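Local coordinates for protein dihydropteroate synthase (Xanthomonas albilineans, PDB 6Q62) that probably catalyses the condensation of para-aminobenzoate with 6-hydroxymethyl-7,8-dihydropterin diphosphate to form 7,8-dihydropteroate, a precursor of folates, at residues A[85-90]-A[114-119]; A[60-65]-A[81-86]; A[11-16]-A[92-97]. All coordinates share one frame; numbering follows the deposited sequence.

Contact 1 of 3, residues A[85-90]-A[114-119]; sequences PVIERL and AGAGMI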
# COMPACT_ATOMS: atom_id res chain seq x y z
N PRO A 85 -4.49 -27.97 19.55
CA PRO A 85 -3.31 -27.62 20.37
C PRO A 85 -2.84 -26.18 20.09
O PRO A 85 -2.37 -25.50 21.00
CB PRO A 85 -2.27 -28.66 19.96
CG PRO A 85 -3.01 -29.73 19.27
CD PRO A 85 -4.20 -29.10 18.65
N VAL A 86 -3.01 -25.69 18.84
CA VAL A 86 -2.62 -24.32 18.48
C VAL A 86 -3.51 -23.30 19.20
O VAL A 86 -3.00 -22.34 19.78
CB VAL A 86 -2.61 -24.11 16.95
CG1 VAL A 86 -2.35 -22.64 16.56
CG2 VAL A 86 -1.55 -25.02 16.33
N ILE A 87 -4.84 -23.53 19.19
CA ILE A 87 -5.77 -22.64 19.91
C ILE A 87 -5.44 -22.66 21.42
O ILE A 87 -5.39 -21.60 22.03
CB ILE A 87 -7.24 -23.05 19.63
CG1 ILE A 87 -7.59 -22.78 18.16
CG2 ILE A 87 -8.21 -22.31 20.57
CD1 ILE A 87 -8.79 -23.50 17.65
N GLU A 88 -5.22 -23.85 22.01
CA GLU A 88 -4.94 -23.95 23.46
C GLU A 88 -3.70 -23.14 23.84
O GLU A 88 -3.70 -22.39 24.82
CB GLU A 88 -4.78 -25.43 23.89
CG GLU A 88 -6.08 -26.21 23.79
CD GLU A 88 -6.01 -27.69 24.10
OE1 GLU A 88 -4.92 -28.28 23.91
OE2 GLU A 88 -7.04 -28.27 24.49
N ARG A 89 -2.65 -23.23 23.01
CA ARG A 89 -1.41 -22.49 23.28
C ARG A 89 -1.56 -21.00 23.03
O ARG A 89 -1.12 -20.20 23.86
CB ARG A 89 -0.25 -23.09 22.47
CG ARG A 89 0.28 -24.39 23.07
CD ARG A 89 0.78 -25.34 22.00
NE ARG A 89 1.40 -26.56 22.56
CZ ARG A 89 0.74 -27.66 22.92
NH1 ARG A 89 -0.58 -27.73 22.77
NH2 ARG A 89 1.39 -28.69 23.42
N LEU A 90 -2.20 -20.61 21.91
CA LEU A 90 -2.39 -19.18 21.60
C LEU A 90 -3.34 -18.46 22.57
O LEU A 90 -3.12 -17.29 22.86
CB LEU A 90 -2.81 -18.95 20.13
CG LEU A 90 -1.73 -19.20 19.07
CD1 LEU A 90 -2.32 -19.08 17.68
CD2 LEU A 90 -0.51 -18.24 19.22
N ALA A 114 -11.93 -25.07 23.39
CA ALA A 114 -10.48 -24.90 23.54
C ALA A 114 -10.05 -23.42 23.69
O ALA A 114 -8.91 -23.16 24.05
CB ALA A 114 -9.76 -25.53 22.34
N GLY A 115 -10.95 -22.47 23.41
CA GLY A 115 -10.64 -21.06 23.55
C GLY A 115 -10.90 -20.14 22.38
O GLY A 115 -10.69 -18.93 22.51
N ALA A 116 -11.32 -20.69 21.21
CA ALA A 116 -11.63 -19.85 20.06
C ALA A 116 -12.85 -18.99 20.40
O ALA A 116 -13.74 -19.45 21.12
CB ALA A 116 -11.91 -20.70 18.83
N GLY A 117 -12.86 -17.76 19.89
CA GLY A 117 -13.92 -16.79 20.14
C GLY A 117 -14.69 -16.36 18.92
O GLY A 117 -15.55 -15.48 19.01
N MET A 118 -14.43 -16.98 17.77
CA MET A 118 -15.08 -16.61 16.52
C MET A 118 -14.92 -17.79 15.59
O MET A 118 -13.93 -18.53 15.71
CB MET A 118 -14.43 -15.33 15.91
CG MET A 118 -14.88 -15.01 14.48
SD MET A 118 -13.99 -13.58 13.75
CE MET A 118 -14.55 -12.30 14.82
N ILE A 119 -15.85 -17.94 14.67
CA ILE A 119 -15.82 -19.00 13.66
C ILE A 119 -15.78 -18.33 12.32
O ILE A 119 -16.58 -17.43 12.05
CB ILE A 119 -17.04 -19.96 13.80
CG1 ILE A 119 -16.92 -20.75 15.13
CG2 ILE A 119 -17.14 -20.95 12.61
CD1 ILE A 119 -18.23 -21.28 15.69

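Contact 2 of 3, residues A[60-65]-A[81-86]; sequences LDIGGE and RRVIPV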
# COMPACT_ATOMS: atom_id res chain seq x y z
N LEU A 60 -6.43 -13.42 15.32
CA LEU A 60 -5.73 -14.49 14.59
C LEU A 60 -6.74 -15.50 14.08
O LEU A 60 -7.64 -15.87 14.81
CB LEU A 60 -4.71 -15.18 15.49
CG LEU A 60 -3.61 -14.28 16.09
CD1 LEU A 60 -2.72 -15.08 17.02
CD2 LEU A 60 -2.76 -13.61 14.98
N ASP A 61 -6.60 -15.93 12.82
CA ASP A 61 -7.50 -16.91 12.22
C ASP A 61 -6.69 -18.20 12.08
O ASP A 61 -5.78 -18.27 11.25
CB ASP A 61 -7.96 -16.43 10.86
CG ASP A 61 -9.06 -17.29 10.26
OD1 ASP A 61 -9.98 -17.68 11.01
OD2 ASP A 61 -9.00 -17.56 9.03
N ILE A 62 -7.07 -19.22 12.84
CA ILE A 62 -6.34 -20.50 12.92
C ILE A 62 -7.09 -21.53 12.08
O ILE A 62 -8.26 -21.80 12.35
CB ILE A 62 -6.22 -20.93 14.41
CG1 ILE A 62 -5.47 -19.83 15.21
CG2 ILE A 62 -5.50 -22.29 14.55
CD1 ILE A 62 -5.80 -19.81 16.70
N GLY A 63 -6.42 -22.07 11.07
CA GLY A 63 -7.06 -23.04 10.18
C GLY A 63 -6.19 -24.25 9.95
O GLY A 63 -4.97 -24.12 9.82
N GLY A 64 -6.81 -25.42 9.88
CA GLY A 64 -6.05 -26.65 9.65
C GLY A 64 -6.35 -27.31 8.32
O GLY A 64 -5.87 -28.41 8.08
N GLU A 65 -7.16 -26.66 7.47
CA GLU A 65 -7.57 -27.21 6.18
C GLU A 65 -7.52 -26.15 5.08
O GLU A 65 -8.25 -25.17 5.14
CB GLU A 65 -8.98 -27.84 6.30
CG GLU A 65 -9.49 -28.49 5.03
CD GLU A 65 -10.76 -29.29 5.17
OE1 GLU A 65 -11.61 -28.91 6.02
OE2 GLU A 65 -10.94 -30.28 4.43
N ARG A 81 -6.48 -32.40 15.38
CA ARG A 81 -5.08 -32.62 15.79
C ARG A 81 -4.22 -31.39 15.48
O ARG A 81 -3.28 -31.08 16.19
CB ARG A 81 -4.53 -33.86 15.05
CG ARG A 81 -3.24 -34.48 15.53
CD ARG A 81 -3.07 -35.80 14.78
NE ARG A 81 -3.99 -36.79 15.33
CZ ARG A 81 -4.84 -37.54 14.64
NH1 ARG A 81 -4.87 -37.48 13.31
NH2 ARG A 81 -5.63 -38.39 15.27
N ARG A 82 -4.57 -30.67 14.41
CA ARG A 82 -3.86 -29.46 14.03
C ARG A 82 -4.31 -28.24 14.80
O ARG A 82 -3.48 -27.57 15.39
CB ARG A 82 -4.05 -29.19 12.54
CG ARG A 82 -3.37 -30.24 11.67
CD ARG A 82 -3.84 -30.13 10.24
NE ARG A 82 -3.19 -31.15 9.42
CZ ARG A 82 -3.24 -31.19 8.09
NH1 ARG A 82 -3.87 -30.23 7.42
NH2 ARG A 82 -2.63 -32.16 7.43
N VAL A 83 -5.63 -27.91 14.77
CA VAL A 83 -6.08 -26.62 15.30
C VAL A 83 -6.22 -26.60 16.81
O VAL A 83 -5.95 -25.55 17.40
CB VAL A 83 -7.35 -26.05 14.60
CG1 VAL A 83 -7.13 -25.94 13.09
CG2 VAL A 83 -8.62 -26.87 14.88
N ILE A 84 -6.65 -27.70 17.47
CA ILE A 84 -6.90 -27.60 18.93
C ILE A 84 -5.64 -27.28 19.73
O ILE A 84 -5.70 -26.36 20.55
CB ILE A 84 -7.66 -28.84 19.47
CG1 ILE A 84 -9.00 -29.05 18.72
CG2 ILE A 84 -7.83 -28.77 21.03
CD1 ILE A 84 -9.96 -27.82 18.74
N PRO A 85 -4.49 -27.97 19.55
CA PRO A 85 -3.31 -27.62 20.37
C PRO A 85 -2.84 -26.18 20.09
O PRO A 85 -2.37 -25.50 21.00
CB PRO A 85 -2.27 -28.66 19.96
CG PRO A 85 -3.01 -29.73 19.27
CD PRO A 85 -4.20 -29.10 18.65
N VAL A 86 -3.01 -25.69 18.84
CA VAL A 86 -2.62 -24.32 18.48
C VAL A 86 -3.51 -23.30 19.20
O VAL A 86 -3.00 -22.34 19.78
CB VAL A 86 -2.61 -24.11 16.95
CG1 VAL A 86 -2.35 -22.64 16.56
CG2 VAL A 86 -1.55 -25.02 16.33

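Contact 3 of 3, residues A[11-16]-A[92-97]; sequences AGRILT and AQTALP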
# COMPACT_ATOMS: atom_id res chain seq x y z
N ALA A 11 -15.82 -14.45 22.80
CA ALA A 11 -15.67 -15.25 24.03
C ALA A 11 -14.95 -14.47 25.13
O ALA A 11 -13.99 -14.96 25.73
CB ALA A 11 -14.96 -16.58 23.73
N GLY A 12 -15.35 -13.22 25.32
CA GLY A 12 -14.77 -12.35 26.34
C GLY A 12 -13.70 -11.41 25.85
O GLY A 12 -13.37 -10.44 26.56
N ARG A 13 -13.13 -11.67 24.63
CA ARG A 13 -12.11 -10.80 24.02
C ARG A 13 -12.83 -9.91 23.04
O ARG A 13 -13.46 -10.41 22.10
CB ARG A 13 -11.01 -11.62 23.35
CG ARG A 13 -10.23 -12.38 24.38
CD ARG A 13 -9.14 -13.22 23.80
NE ARG A 13 -8.51 -13.96 24.88
CZ ARG A 13 -7.36 -14.61 24.80
NH1 ARG A 13 -6.67 -14.62 23.66
NH2 ARG A 13 -6.88 -15.24 25.85
N ILE A 14 -12.78 -8.61 23.29
CA ILE A 14 -13.53 -7.64 22.50
C ILE A 14 -12.79 -7.16 21.28
O ILE A 14 -11.66 -6.69 21.38
CB ILE A 14 -14.02 -6.44 23.37
CG1 ILE A 14 -14.62 -6.92 24.74
CG2 ILE A 14 -15.00 -5.55 22.59
CD1 ILE A 14 -15.84 -7.92 24.70
N LEU A 15 -13.45 -7.28 20.12
CA LEU A 15 -12.95 -6.79 18.84
C LEU A 15 -13.84 -5.59 18.49
O LEU A 15 -15.02 -5.77 18.18
CB LEU A 15 -13.07 -7.90 17.77
CG LEU A 15 -12.59 -7.55 16.36
CD1 LEU A 15 -11.08 -7.26 16.35
CD2 LEU A 15 -12.95 -8.66 15.37
N THR A 16 -13.28 -4.37 18.55
CA THR A 16 -14.03 -3.15 18.25
C THR A 16 -13.78 -2.72 16.81
O THR A 16 -12.64 -2.42 16.46
CB THR A 16 -13.70 -2.04 19.27
OG1 THR A 16 -13.78 -2.59 20.58
CG2 THR A 16 -14.64 -0.83 19.13
N ALA A 92 -3.59 -19.01 25.71
CA ALA A 92 -2.78 -18.82 26.92
C ALA A 92 -1.65 -17.79 26.71
O ALA A 92 -1.17 -17.19 27.69
CB ALA A 92 -2.17 -20.15 27.33
N GLN A 93 -1.18 -17.61 25.45
CA GLN A 93 -0.01 -16.76 25.18
C GLN A 93 -0.30 -15.44 24.45
O GLN A 93 0.63 -14.68 24.19
CB GLN A 93 1.04 -17.57 24.43
CG GLN A 93 1.53 -18.77 25.25
CD GLN A 93 2.49 -19.62 24.50
OE1 GLN A 93 3.54 -19.15 24.09
NE2 GLN A 93 2.16 -20.89 24.33
N THR A 94 -1.57 -15.16 24.13
CA THR A 94 -1.96 -13.91 23.51
C THR A 94 -3.20 -13.40 24.20
O THR A 94 -3.93 -14.17 24.83
CB THR A 94 -2.22 -14.02 21.97
OG1 THR A 94 -3.52 -14.55 21.78
CG2 THR A 94 -1.19 -14.83 21.22
N ALA A 95 -3.48 -12.10 24.02
CA ALA A 95 -4.66 -11.43 24.54
C ALA A 95 -5.67 -11.22 23.41
O ALA A 95 -6.74 -10.65 23.64
CB ALA A 95 -4.25 -10.08 25.14
N LEU A 96 -5.32 -11.66 22.18
CA LEU A 96 -6.15 -11.42 21.01
C LEU A 96 -7.34 -12.34 20.87
O LEU A 96 -7.19 -13.52 21.09
CB LEU A 96 -5.28 -11.61 19.71
CG LEU A 96 -4.14 -10.63 19.52
CD1 LEU A 96 -3.49 -10.84 18.13
CD2 LEU A 96 -4.63 -9.15 19.67
N PRO A 97 -8.46 -11.83 20.29
CA PRO A 97 -9.53 -12.73 19.88
C PRO A 97 -8.96 -13.74 18.88
O PRO A 97 -8.07 -13.41 18.09
CB PRO A 97 -10.51 -11.80 19.16
CG PRO A 97 -10.17 -10.45 19.62
CD PRO A 97 -8.73 -10.45 19.87

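Contact 1 of 3, residues A[85-90]-A[114-119]
Ile87 carries most of this contact from the helical segment 85-90, its side chain directed at the turn 114-116. From CB the two branches part: CG2 stands anti to the backbone N, while CG1 stands beside that N (chi1 -68°) and leads out to CD1. The CG2 methyl does the close work. It lies 3.6 Å from Ala116 N. Ala114 O is 3.7 Å from the same Ile87 CG2, so the methyl rests on the peptide backbone of the turn. It also meets Ala114 CB at 4.0 Å. The tip is looser, with Ile87 CD1 4.4 Å from Ala116 CB. The next residue, Glu88, adds its CG, 4.0 Å from Ala114 CB. No hydrogen bond joins the two segments. Gly115, with no side chain, takes a positive phi (128°) with two hydrogen bonds back into the last turn, a Schellman motif closing helix 105-114. Its backbone lies against the Ile87 methyl, CG2 being 3.9 Å from Gly115 C. Neighbouring helices 76-93 and 105-114 thus meet at a helix terminus on the outside of the parallel sheet, an arrangement in keeping with the TIM-barrel fold of pterin-binding enzymes.

Contact 2 of 3, residues A[60-65]-A[81-86]
Strand 60-63 and the following helix, 76-93, form a beta-alpha unit of the TIM barrel, and the contact is the packing of that helix back over its own strand. The short axes approach to 8.3 Å and run at 146° between their N-to-C directions, close to the antiparallel course expected of such a unit. Along the strand, Asp61 has its carboxylate in the polar cluster on the pocket side, with a salt bridge from OD2 to Arg261 and hydrogen bonds to Asn120 and Ser99; Asn120 and Arg261 line the 6-chloroguanine pocket. Ile62 points toward the helix. Its CG2, anti to the backbone N, reaches Val86 CG1 at 3.8 Å, the two branched side chains crossing obliquely, and the same methyl meets Val83 CB at 4.2 Å. Ile87 and Leu90, one turn on from Val83 and Val86 respectively, continue the apolar cover of Ile62. Next come two glycines, where the backbone itself becomes the packing surface. Val83 directs CG1, anti to its carbonyl carbon and beside its backbone N, onto this backbone, 3.7 Å from Gly63 C. Val83 CG1 comes to 3.3 Å from Gly64 N, an approach that goes with the absence of a side chain on Gly64. The carbonyl of Gly64 is then gripped by Arg82, whose chain runs extended from CG to NE while Glu78 holds NE in a salt bridge that should help fix the guanidinium's rotation. Arg82 NH1 donates to Gly64 O over 2.8 Å, in the carbonyl plane and 15° from the guanidinium plane, with an N-H...O angle of 146°.

Contact 3 of 3, residues A[11-16]-A[92-97]
The beta-hairpin formed by strands 7-10 and 13-16 lies here against the loop that leads from helix 76-93 into strand 98-101 of the TIM barrel. Arg13 carries most of the contact, its side chain running along the loop and meeting a succession of backbone carbonyls. Thr94 is the first residue to leave helical geometry. Its carbonyl O lies 3.0 Å from Arg13 NH1, oblique to the guanidinium, while its OG1, held between backbone N and carbonyl carbon (chi1 80°), is hydrogen-bonded to Leu90 O in the last turn and receives a weak hydrogen bond from Leu96 N. Ala95 turns its CB from the hairpin, yet its CA covers one face of the Arg13 guanidinium, 3.9 Å above the plane and offset toward the rim. Its carbonyl also borders the aliphatic chain, with Ala95 O 3.5 Å from Arg13 CD. Leu96 likewise sends its side chain the other way, onto Ala53 and Leu60, and contributes its carbonyl instead. Arg13 NH1 donates to Leu96 O at 2.8 Å with an N-H...O angle of 161°; the oxygen lies in the guanidinium plane, whereas the donor stands 50° out of the carbonyl plane. Two features put the guanidinium there: Arg13 is extended from CG to NE, and its NH2 is hydrogen-bonded to Val91 O in the helix, so the group joins the helix end to the loop. Pro97 closes the segment with apolar contact, lying across the strand beside the root of the arginine. Its CG sits 4.0 Å from Arg13 CB and 4.3 Å from Leu15 CB.

How the contacts relate
All three contacts draw on helix 76-93: contact 2 seats its middle on strand 59-63, contact 1 sets the following turn beside the end of helix 105-114, and contact 3 joins its C-terminal exit to the hairpin. Contacts 1 and 2, with centres about 8 Å apart, share Pro85 and Val86, and Ile62 CD1 packs 3.8 Å from Ile87 CG1. Contact 3 meets contact 1 where Ala11 CB lies 3.7 Å from Gly117 CA, and contact 2 through a probable hydrogen bond of 3.2 Å between Leu60 N and Pro97 O. Contact 2 comes nearer the bound 6-chloroguanine, about 8 Å from the CA position of Gly63, than contact 3, whose Leu15 side chain is about 12 Å away.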